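Local coordinates for protein putative polyketide synthase (Brevibacillus brevis, PDB 5HU7) that probably dehydrates beta-hydroxyacyl intermediates during polyketide assembly, as the dehydratase domain of a trans-acyltransferase polyketide synthase, at residues 26-31 / 99-104; 78-83 / 244-249; 106-111 / 131-136. All blocks are in the same frame, centred on the assembly; numbering follows the deposited sequence.

Contact 1 of 3, residues 26-31 / 99-104; sequences LRYSSS and VGIYPE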
loop_
_atom_site.group_PDB
_atom_site.type_symbol
_atom_site.label_atom_id
_atom_site.label_comp_id
_atom_site.label_asym_id
_atom_site.label_seq_id
_atom_site.Cartn_x
_atom_site.Cartn_y
_atom_site.Cartn_z
ATOM N N LEU A 26 -6.221 4.277 7.780
ATOM C CA LEU A 26 -5.024 4.520 6.944
ATOM C C LEU A 26 -3.895 3.796 7.690
ATOM O O LEU A 26 -3.578 4.189 8.819
ATOM C CB LEU A 26 -4.672 6.031 6.834
ATOM C CG LEU A 26 -3.330 6.425 6.181
ATOM C CD1 LEU A 26 -3.276 6.093 4.730
ATOM C CD2 LEU A 26 -3.103 7.908 6.270
ATOM N N ARG A 27 -3.331 2.712 7.105
ATOM C CA ARG A 27 -2.293 1.958 7.808
ATOM C C ARG A 27 -1.347 1.179 6.934
ATOM O O ARG A 27 -1.593 0.939 5.770
ATOM C CB ARG A 27 -2.904 1.009 8.852
ATOM C CG ARG A 27 -3.616 -0.182 8.265
ATOM C CD ARG A 27 -3.999 -1.197 9.321
ATOM N NE ARG A 27 -4.597 -2.397 8.733
ATOM C CZ ARG A 27 -5.134 -3.399 9.434
ATOM N NH1 ARG A 27 -5.162 -3.358 10.768
ATOM N NH2 ARG A 27 -5.653 -4.451 8.803
ATOM N N TYR A 28 -0.235 0.783 7.540
ATOM C CA TYR A 28 0.804 -0.001 6.897
ATOM C C TYR A 28 1.032 -1.253 7.737
ATOM O O TYR A 28 0.806 -1.231 8.946
ATOM C CB TYR A 28 2.075 0.846 6.737
ATOM C CG TYR A 28 1.816 2.160 6.034
ATOM C CD1 TYR A 28 1.351 3.265 6.731
ATOM C CD2 TYR A 28 1.898 2.255 4.647
ATOM C CE1 TYR A 28 0.986 4.442 6.073
ATOM C CE2 TYR A 28 1.602 3.448 3.985
ATOM C CZ TYR A 28 1.168 4.549 4.708
ATOM O OH TYR A 28 0.808 5.722 4.093
ATOM N N SER A 29 1.358 -2.365 7.091
ATOM C CA SER A 29 1.577 -3.640 7.794
ATOM C C SER A 29 2.854 -4.272 7.359
ATOM O O SER A 29 3.220 -4.193 6.183
ATOM C CB SER A 29 0.414 -4.605 7.560
ATOM O OG SER A 29 -0.825 -3.956 7.829
ATOM N N SER A 30 3.554 -4.882 8.333
ATOM C CA SER A 30 4.816 -5.597 8.136
ATOM C C SER A 30 4.766 -6.893 8.911
ATOM O O SER A 30 4.147 -6.949 9.969
ATOM C CB SER A 30 5.974 -4.753 8.638
ATOM O OG SER A 30 5.978 -3.511 7.965
ATOM N N SER A 31 5.415 -7.934 8.396
ATOM C CA SER A 31 5.510 -9.236 9.070
ATOM C C SER A 31 6.976 -9.485 9.344
ATOM O O SER A 31 7.766 -9.451 8.411
ATOM C CB SER A 31 4.880 -10.341 8.224
ATOM O OG SER A 31 3.485 -10.139 8.077
ATOM N N VAL A 99 1.095 -0.017 11.514
ATOM C CA VAL A 99 1.317 1.390 11.837
ATOM C C VAL A 99 0.103 2.137 11.312
ATOM O O VAL A 99 -0.079 2.236 10.100
ATOM C CB VAL A 99 2.572 2.058 11.263
ATOM C CG1 VAL A 99 2.801 3.392 11.952
ATOM C CG2 VAL A 99 3.774 1.175 11.374
ATOM N N GLY A 100 -0.708 2.643 12.215
ATOM C CA GLY A 100 -1.864 3.422 11.842
ATOM C C GLY A 100 -1.519 4.892 11.938
ATOM O O GLY A 100 -0.709 5.281 12.783
ATOM N N ILE A 101 -2.095 5.703 11.048
ATOM C CA ILE A 101 -1.919 7.150 11.038
ATOM C C ILE A 101 -3.337 7.736 11.202
ATOM O O ILE A 101 -4.233 7.332 10.477
ATOM C CB ILE A 101 -1.248 7.647 9.751
ATOM C CG1 ILE A 101 0.120 6.977 9.495
ATOM C CG2 ILE A 101 -1.131 9.187 9.778
ATOM C CD1 ILE A 101 1.190 7.267 10.481
ATOM N N TYR A 102 -3.552 8.638 12.181
ATOM C CA TYR A 102 -4.853 9.226 12.517
ATOM C C TYR A 102 -4.749 10.768 12.602
ATOM O O TYR A 102 -3.708 11.313 12.989
ATOM C CB TYR A 102 -5.323 8.709 13.899
ATOM C CG TYR A 102 -5.112 7.231 14.119
ATOM C CD1 TYR A 102 -3.909 6.747 14.623
ATOM C CD2 TYR A 102 -6.116 6.307 13.817
ATOM C CE1 TYR A 102 -3.671 5.383 14.737
ATOM C CE2 TYR A 102 -5.887 4.935 13.924
ATOM C CZ TYR A 102 -4.676 4.479 14.417
ATOM O OH TYR A 102 -4.444 3.142 14.585
ATOM N N PRO A 103 -5.885 11.463 12.439
ATOM C CA PRO A 103 -5.874 12.944 12.583
ATOM C C PRO A 103 -5.683 13.388 14.015
ATOM O O PRO A 103 -6.054 12.637 14.916
ATOM C CB PRO A 103 -7.253 13.370 12.096
ATOM C CG PRO A 103 -8.100 12.162 12.138
ATOM C CD PRO A 103 -7.232 10.954 12.069
ATOM N N GLU A 104 -5.013 14.529 14.226
ATOM C CA GLU A 104 -4.851 15.095 15.561
ATOM C C GLU A 104 -5.288 16.534 15.574
ATOM O O GLU A 104 -6.059 16.896 16.452
ATOM C CB GLU A 104 -3.409 15.008 16.083
ATOM C CG GLU A 104 -3.248 15.426 17.546
ATOM C CD GLU A 104 -3.879 14.539 18.609
ATOM O OE1 GLU A 104 -4.482 13.495 18.263
ATOM O OE2 GLU A 104 -3.771 14.902 19.802
#
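In L26, chi1 of 171° sets CG anti to the backbone N, and the branch CD2 ends 4.0 Å from I101 CB, the two side chains crossing obliquely. Y28 turns the other way, its CG anti to the carbonyl carbon (chi1 -53°); its ring has I101 CG1, 4.3 Å from Y28 CE1, and the backbone oxygen of V99 at its edge, near the ring plane. L26, Y28, V99 and I101 share one face of the sheet. In the backbone, Y28 and V99 form an antiparallel hydrogen-bonded pair, Y28 N giving to V99 O and V99 N to Y28 O, each bond 2.9 Å long. A third bond, from I101 N to L26 O (3.1 Å), is nearly straight at 168°. The strands are consistent with the curved sheet of a hotdog fold; helix 52-65 packs on this face, M58 and A62 on V99, A62 and Q65 on Y28. L26 and Y28 also pack against D22 and S21 of the second subunit. On the reverse face, R27 and G100 make a non-hydrogen-bonded pair with CA atoms only 4.3 Å apart. R27 CB lies 3.3 Å from V99 O, while the extended chain beyond it leads away to Y114, whose hydroxyl is hydrogen-bonded to NH1. Y102 brings its hydroxyl back beside G100, where a beta carbon would run into Y102 OH.

Contact 2 of 3, residues 78-83 / 244-249; sequences RMSHVA and LEELEI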
loop_
_atom_site.group_PDB
_atom_site.type_symbol
_atom_site.label_atom_id
_atom_site.label_comp_id
_atom_site.label_asym_id
_atom_site.label_seq_id
_atom_site.Cartn_x
_atom_site.Cartn_y
_atom_site.Cartn_z
ATOM N N ARG A 78 9.021 16.629 12.765
ATOM C CA ARG A 78 9.150 16.721 14.212
ATOM C C ARG A 78 8.210 15.685 14.810
ATOM O O ARG A 78 7.012 15.740 14.555
ATOM C CB ARG A 78 8.808 18.093 14.764
ATOM C CG ARG A 78 9.004 18.164 16.296
ATOM C CD ARG A 78 8.481 19.424 16.933
ATOM N NE ARG A 78 9.256 20.581 16.498
ATOM C CZ ARG A 78 8.843 21.543 15.676
ATOM N NH1 ARG A 78 7.609 21.535 15.196
ATOM N NH2 ARG A 78 9.661 22.527 15.338
ATOM N N MET A 79 8.744 14.742 15.583
ATOM C CA MET A 79 7.934 13.785 16.320
ATOM C C MET A 79 7.970 14.251 17.777
ATOM O O MET A 79 9.015 14.629 18.244
ATOM C CB MET A 79 8.433 12.368 16.183
ATOM C CG MET A 79 8.624 11.937 14.745
ATOM S SD MET A 79 9.296 10.251 14.538
ATOM C CE MET A 79 8.209 9.375 15.478
ATOM N N SER A 80 6.827 14.307 18.453
ATOM C CA SER A 80 6.700 14.801 19.829
ATOM C C SER A 80 5.927 13.795 20.670
ATOM O O SER A 80 5.090 13.093 20.126
ATOM C CB SER A 80 5.908 16.109 19.840
ATOM O OG SER A 80 6.626 17.152 19.224
ATOM N N HIS A 81 6.172 13.777 21.985
ATOM C CA HIS A 81 5.441 12.954 22.955
ATOM C C HIS A 81 5.408 11.481 22.596
ATOM O O HIS A 81 4.369 10.843 22.678
ATOM C CB HIS A 81 4.021 13.496 23.135
ATOM C CG HIS A 81 3.975 14.958 23.431
ATOM N ND1 HIS A 81 4.647 15.493 24.514
ATOM C CD2 HIS A 81 3.366 15.962 22.750
ATOM C CE1 HIS A 81 4.400 16.797 24.485
ATOM N NE2 HIS A 81 3.652 17.128 23.425
ATOM N N VAL A 82 6.535 10.959 22.152
ATOM C CA VAL A 82 6.663 9.552 21.763
ATOM C C VAL A 82 6.779 8.683 23.017
ATOM O O VAL A 82 7.492 9.027 23.958
ATOM C CB VAL A 82 7.853 9.327 20.804
ATOM C CG1 VAL A 82 8.015 7.853 20.471
ATOM C CG2 VAL A 82 7.711 10.164 19.524
ATOM N N ALA A 83 6.083 7.548 23.017
ATOM C CA ALA A 83 6.087 6.644 24.172
ATOM C C ALA A 83 5.915 5.217 23.737
ATOM O O ALA A 83 4.983 4.926 23.015
ATOM C CB ALA A 83 4.977 7.049 25.141
ATOM N N LEU A 244 10.172 9.777 24.532
ATOM C CA LEU A 244 10.966 10.800 23.856
ATOM C C LEU A 244 10.119 12.013 23.674
ATOM O O LEU A 244 9.125 11.979 22.961
ATOM C CB LEU A 244 11.487 10.223 22.533
ATOM C CG LEU A 244 12.210 11.107 21.538
ATOM C CD1 LEU A 244 13.420 11.658 22.084
ATOM C CD2 LEU A 244 12.569 10.310 20.310
ATOM N N GLU A 245 10.484 13.090 24.345
ATOM C CA GLU A 245 9.721 14.320 24.267
ATOM C C GLU A 245 9.705 14.941 22.893
ATOM O O GLU A 245 8.655 15.386 22.466
ATOM C CB GLU A 245 10.180 15.342 25.322
ATOM C CG GLU A 245 9.407 15.243 26.627
ATOM C CD GLU A 245 7.895 15.354 26.467
ATOM O OE1 GLU A 245 7.414 16.444 26.072
ATOM O OE2 GLU A 245 7.207 14.317 26.628
ATOM N N GLU A 246 10.839 14.976 22.205
ATOM C CA GLU A 246 10.911 15.583 20.894
ATOM C C GLU A 246 12.011 15.003 20.073
ATOM O O GLU A 246 13.070 14.695 20.601
ATOM C CB GLU A 246 11.109 17.109 21.027
ATOM C CG GLU A 246 10.803 17.901 19.769
ATOM C CD GLU A 246 10.970 19.395 19.971
ATOM O OE1 GLU A 246 12.126 19.876 19.902
ATOM O OE2 GLU A 246 9.948 20.078 20.233
ATOM N N LEU A 247 11.774 14.901 18.776
ATOM C CA LEU A 247 12.713 14.393 17.801
ATOM C C LEU A 247 12.560 15.257 16.581
ATOM O O LEU A 247 11.457 15.327 16.029
ATOM C CB LEU A 247 12.369 12.931 17.460
ATOM C CG LEU A 247 12.953 12.303 16.194
ATOM C CD1 LEU A 247 14.436 12.357 16.182
ATOM C CD2 LEU A 247 12.535 10.841 16.079
ATOM N N GLU A 248 13.653 15.893 16.138
ATOM C CA GLU A 248 13.646 16.711 14.943
ATOM C C GLU A 248 14.593 16.086 13.939
ATOM O O GLU A 248 15.687 15.730 14.306
ATOM C CB GLU A 248 14.003 18.162 15.290
ATOM C CG GLU A 248 12.845 18.875 15.979
ATOM C CD GLU A 248 13.070 20.310 16.394
ATOM O OE1 GLU A 248 14.210 20.799 16.237
ATOM O OE2 GLU A 248 12.092 20.973 16.812
ATOM N N ILE A 249 14.148 15.872 12.709
ATOM C CA ILE A 249 14.960 15.310 11.635
ATOM C C ILE A 249 15.129 16.466 10.628
ATOM O O ILE A 249 14.147 16.909 10.043
ATOM C CB ILE A 249 14.309 14.059 11.005
ATOM C CG1 ILE A 249 13.974 13.001 12.076
ATOM C CG2 ILE A 249 15.244 13.465 9.944
ATOM C CD1 ILE A 249 13.108 11.826 11.548
#
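R78 and E248 form the main salt bridge of the contact, lying side by side and pointing the same way. The arginine grips a single oxygen side-on with two nitrogens: E248 OE2 is 2.9 Å from R78 NE and 3.2 Å from R78 NH2. It sits at the edge of the guanidinium, in its plane, whereas NE meets the carboxylate on its anti side and the two planes stand 60° apart. The arginine chain is bent at chi3 (-67°). E246 crosses it obliquely and adds a second, long salt bridge, its OE2 being 3.8 Å from R78 NE. R78 NH1 makes a further salt bridge to E133, so the network extends to strand 125-135, and E248 OE1 is hydrogen-bonded to the hydroxyl of Y250.

In the backbone, two hydrogen-bonded pairs flank a single bond at the corner. M79 and L247 are bonded both ways at 2.8 Å between N and O, and V82 and L244 form the other pair. Between them H81 N donates to E245 O (3.0 Å) from well above the carbonyl plane, where both chains turn a corner and E245 and E246 together face R292 in a classic beta bulge.

Apolar contacts occupy the buried face. M79 and L247 run alongside each other, SD of the methionine 3.6 Å from CD2 of the leucine, while V82 CB meets L244 CB at 4.1 Å. Helix 52-65 lies against M79, V82 and L244, and strand 287-298 against both leucines. Strands 76-84 and 241-249 probably belong to different hotdog halves, and their antiparallel pairing is consistent with the seam of a double-hotdog dehydratase.

Contact 3 of 3, residues 106-111 / 131-136; sequences TGELAY and MVEFTS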
loop_
_atom_site.group_PDB
_atom_site.type_symbol
_atom_site.label_atom_id
_atom_site.label_comp_id
_atom_site.label_asym_id
_atom_site.label_seq_id
_atom_site.Cartn_x
_atom_site.Cartn_y
_atom_site.Cartn_z
ATOM N N THR A 106 -4.848 20.438 12.703
ATOM C CA THR A 106 -4.633 20.915 11.346
ATOM C C THR A 106 -3.240 20.639 10.811
ATOM O O THR A 106 -3.115 20.343 9.632
ATOM C CB THR A 106 -4.940 22.397 11.234
ATOM O OG1 THR A 106 -4.158 23.096 12.211
ATOM C CG2 THR A 106 -6.400 22.701 11.387
ATOM N N GLY A 107 -2.220 20.760 11.643
ATOM C CA GLY A 107 -0.827 20.539 11.229
ATOM C C GLY A 107 -0.191 19.409 12.024
ATOM O O GLY A 107 1.028 19.371 12.182
ATOM N N GLU A 108 -0.991 18.469 12.521
ATOM C CA GLU A 108 -0.462 17.417 13.350
ATOM C C GLU A 108 -1.183 16.077 13.172
ATOM O O GLU A 108 -2.402 16.016 13.031
ATOM C CB GLU A 108 -0.466 17.902 14.803
ATOM C CG GLU A 108 0.002 16.876 15.820
ATOM C CD GLU A 108 0.372 17.541 17.131
ATOM O OE1 GLU A 108 -0.424 18.410 17.562
ATOM O OE2 GLU A 108 1.481 17.279 17.665
ATOM N N LEU A 109 -0.396 15.003 13.106
ATOM C CA LEU A 109 -0.908 13.658 12.943
ATOM C C LEU A 109 -0.548 12.862 14.153
ATOM O O LEU A 109 0.464 13.133 14.767
ATOM C CB LEU A 109 -0.228 12.977 11.773
ATOM C CG LEU A 109 -0.407 13.598 10.446
ATOM C CD1 LEU A 109 0.692 13.168 9.512
ATOM C CD2 LEU A 109 -1.795 13.306 9.902
ATOM N N ALA A 110 -1.307 11.802 14.411
ATOM C CA ALA A 110 -1.002 10.851 15.467
ATOM C C ALA A 110 -0.657 9.527 14.825
ATOM O O ALA A 110 -1.150 9.191 13.750
ATOM C CB ALA A 110 -2.196 10.704 16.382
ATOM N N TYR A 111 0.229 8.777 15.453
ATOM C CA TYR A 111 0.524 7.437 14.951
ATOM C C TYR A 111 0.467 6.427 16.062
ATOM O O TYR A 111 0.652 6.767 17.227
ATOM C CB TYR A 111 1.860 7.357 14.204
ATOM C CG TYR A 111 3.080 7.334 15.088
ATOM C CD1 TYR A 111 3.542 6.150 15.632
ATOM C CD2 TYR A 111 3.771 8.500 15.384
ATOM C CE1 TYR A 111 4.588 6.137 16.549
ATOM C CE2 TYR A 111 4.844 8.500 16.280
ATOM C CZ TYR A 111 5.273 7.313 16.831
ATOM O OH TYR A 111 6.335 7.339 17.692
ATOM N N MET A 131 3.084 11.911 18.218
ATOM C CA MET A 131 2.556 12.944 17.330
ATOM C C MET A 131 3.614 13.317 16.338
ATOM O O MET A 131 4.797 13.253 16.672
ATOM C CB MET A 131 2.165 14.185 18.130
ATOM C CG MET A 131 1.170 13.903 19.245
ATOM S SD MET A 131 -0.453 13.458 18.612
ATOM C CE MET A 131 -0.837 12.020 19.617
ATOM N N VAL A 132 3.197 13.725 15.131
ATOM C CA VAL A 132 4.106 14.166 14.071
ATOM C C VAL A 132 3.659 15.442 13.375
ATOM O O VAL A 132 2.491 15.583 13.071
ATOM C CB VAL A 132 4.367 13.046 13.048
ATOM C CG1 VAL A 132 5.260 13.538 11.905
ATOM C CG2 VAL A 132 4.989 11.856 13.745
ATOM N N GLU A 133 4.629 16.355 13.097
ATOM C CA GLU A 133 4.441 17.584 12.318
ATOM C C GLU A 133 5.461 17.649 11.209
ATOM O O GLU A 133 6.609 17.205 11.352
ATOM C CB GLU A 133 4.618 18.845 13.152
ATOM C CG GLU A 133 3.683 18.936 14.348
ATOM C CD GLU A 133 4.147 19.976 15.336
ATOM O OE1 GLU A 133 3.587 21.097 15.351
ATOM O OE2 GLU A 133 5.141 19.694 16.038
ATOM N N PHE A 134 5.038 18.238 10.120
ATOM C CA PHE A 134 5.824 18.543 8.933
ATOM C C PHE A 134 6.107 19.992 9.003
ATOM O O PHE A 134 5.190 20.787 9.147
ATOM C CB PHE A 134 5.019 18.266 7.677
ATOM C CG PHE A 134 4.703 16.802 7.556
ATOM C CD1 PHE A 134 5.708 15.879 7.284
ATOM C CD2 PHE A 134 3.404 16.352 7.650
ATOM C CE1 PHE A 134 5.415 14.528 7.163
ATOM C CE2 PHE A 134 3.112 15.003 7.534
ATOM C CZ PHE A 134 4.122 14.099 7.306
ATOM N N THR A 135 7.365 20.353 8.979
ATOM C CA THR A 135 7.767 21.730 9.109
ATOM C C THR A 135 9.053 21.992 8.362
ATOM O O THR A 135 9.826 21.069 8.133
ATOM C CB THR A 135 7.886 22.060 10.621
ATOM O OG1 THR A 135 8.059 23.477 10.790
ATOM C CG2 THR A 135 8.998 21.279 11.312
ATOM N N SER A 136 9.297 23.265 8.039
ATOM C CA SER A 136 10.488 23.710 7.365
ATOM C C SER A 136 11.389 24.272 8.426
ATOM O O SER A 136 11.078 25.305 9.000
ATOM C CB SER A 136 10.171 24.758 6.301
ATOM O OG SER A 136 9.119 24.268 5.488
#
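L109 O accepts the backbone N-H of V132 at 2.8 Å, and L109 N returns a bond to V132 O of 2.9 Å that is close to straight (171°). This antiparallel hydrogen-bonded pair sets the register. Next to it A110 and M131 form a non-hydrogen-bonded pair, and M131, bent at chi2 (-69°) and again at chi3, curls its thioether across, CE lying 3.7 Å from A110 CB. E108 covers the other part of the methionine: its chain, extended beyond CG, crosses M131 obliquely, OE2 ending 3.2 Å from M131 CB. An alanine at E108 would probably leave CB and CG of M131 without the carboxylate that covers them. The like-charged E108 OE2 and E133 OE2 stand 4.7 Å apart and would probably repel each other; the salt bridge of E133 to R78 is likely to ease this.

The opposite face is mostly apolar. Y111 and V132 cross at about a right angle, with V132 CG2 3.9 Å from Y111 CD2; A59 of helix 52-65 packs on Y111, and V63 on V132 and F134. Toward the strand end L109 CD1 touches F134 CE2 at 3.6 Å, the two side chains crossing at a slant, while L109 also packs against L23 of the second subunit. Strands 108-115 and 125-135, with N-to-C directions 145° apart over these segments, are the twisted antiparallel arms of a beta hairpin, whose inner face lies against helix 52-65, consistent with a hotdog fold.

The three contacts follow one another across neighbouring strands, in the order 26-32, 95-105, 108-115, 125-135, 76-84 and 241-249. Contacts 1 and 3, with centres about 14 Å apart, are joined by a probable hydrogen bond between Y102 O and A110 N (2.8 Å). Contacts 3 and 2, about 11 Å apart at their centres, are linked by a probable hydrogen bond from S80 N to M131 O (2.9 Å) and by the salt bridge R78 NH1 to E133 OE2 (3.2 Å). Contacts 1 and 2 do not touch, their nearest atoms being about 8 Å apart. Together they run from the dimer-facing strands to what is probably the junction of the two hotdogs; in related dehydratases both hotdogs contribute catalytic residues.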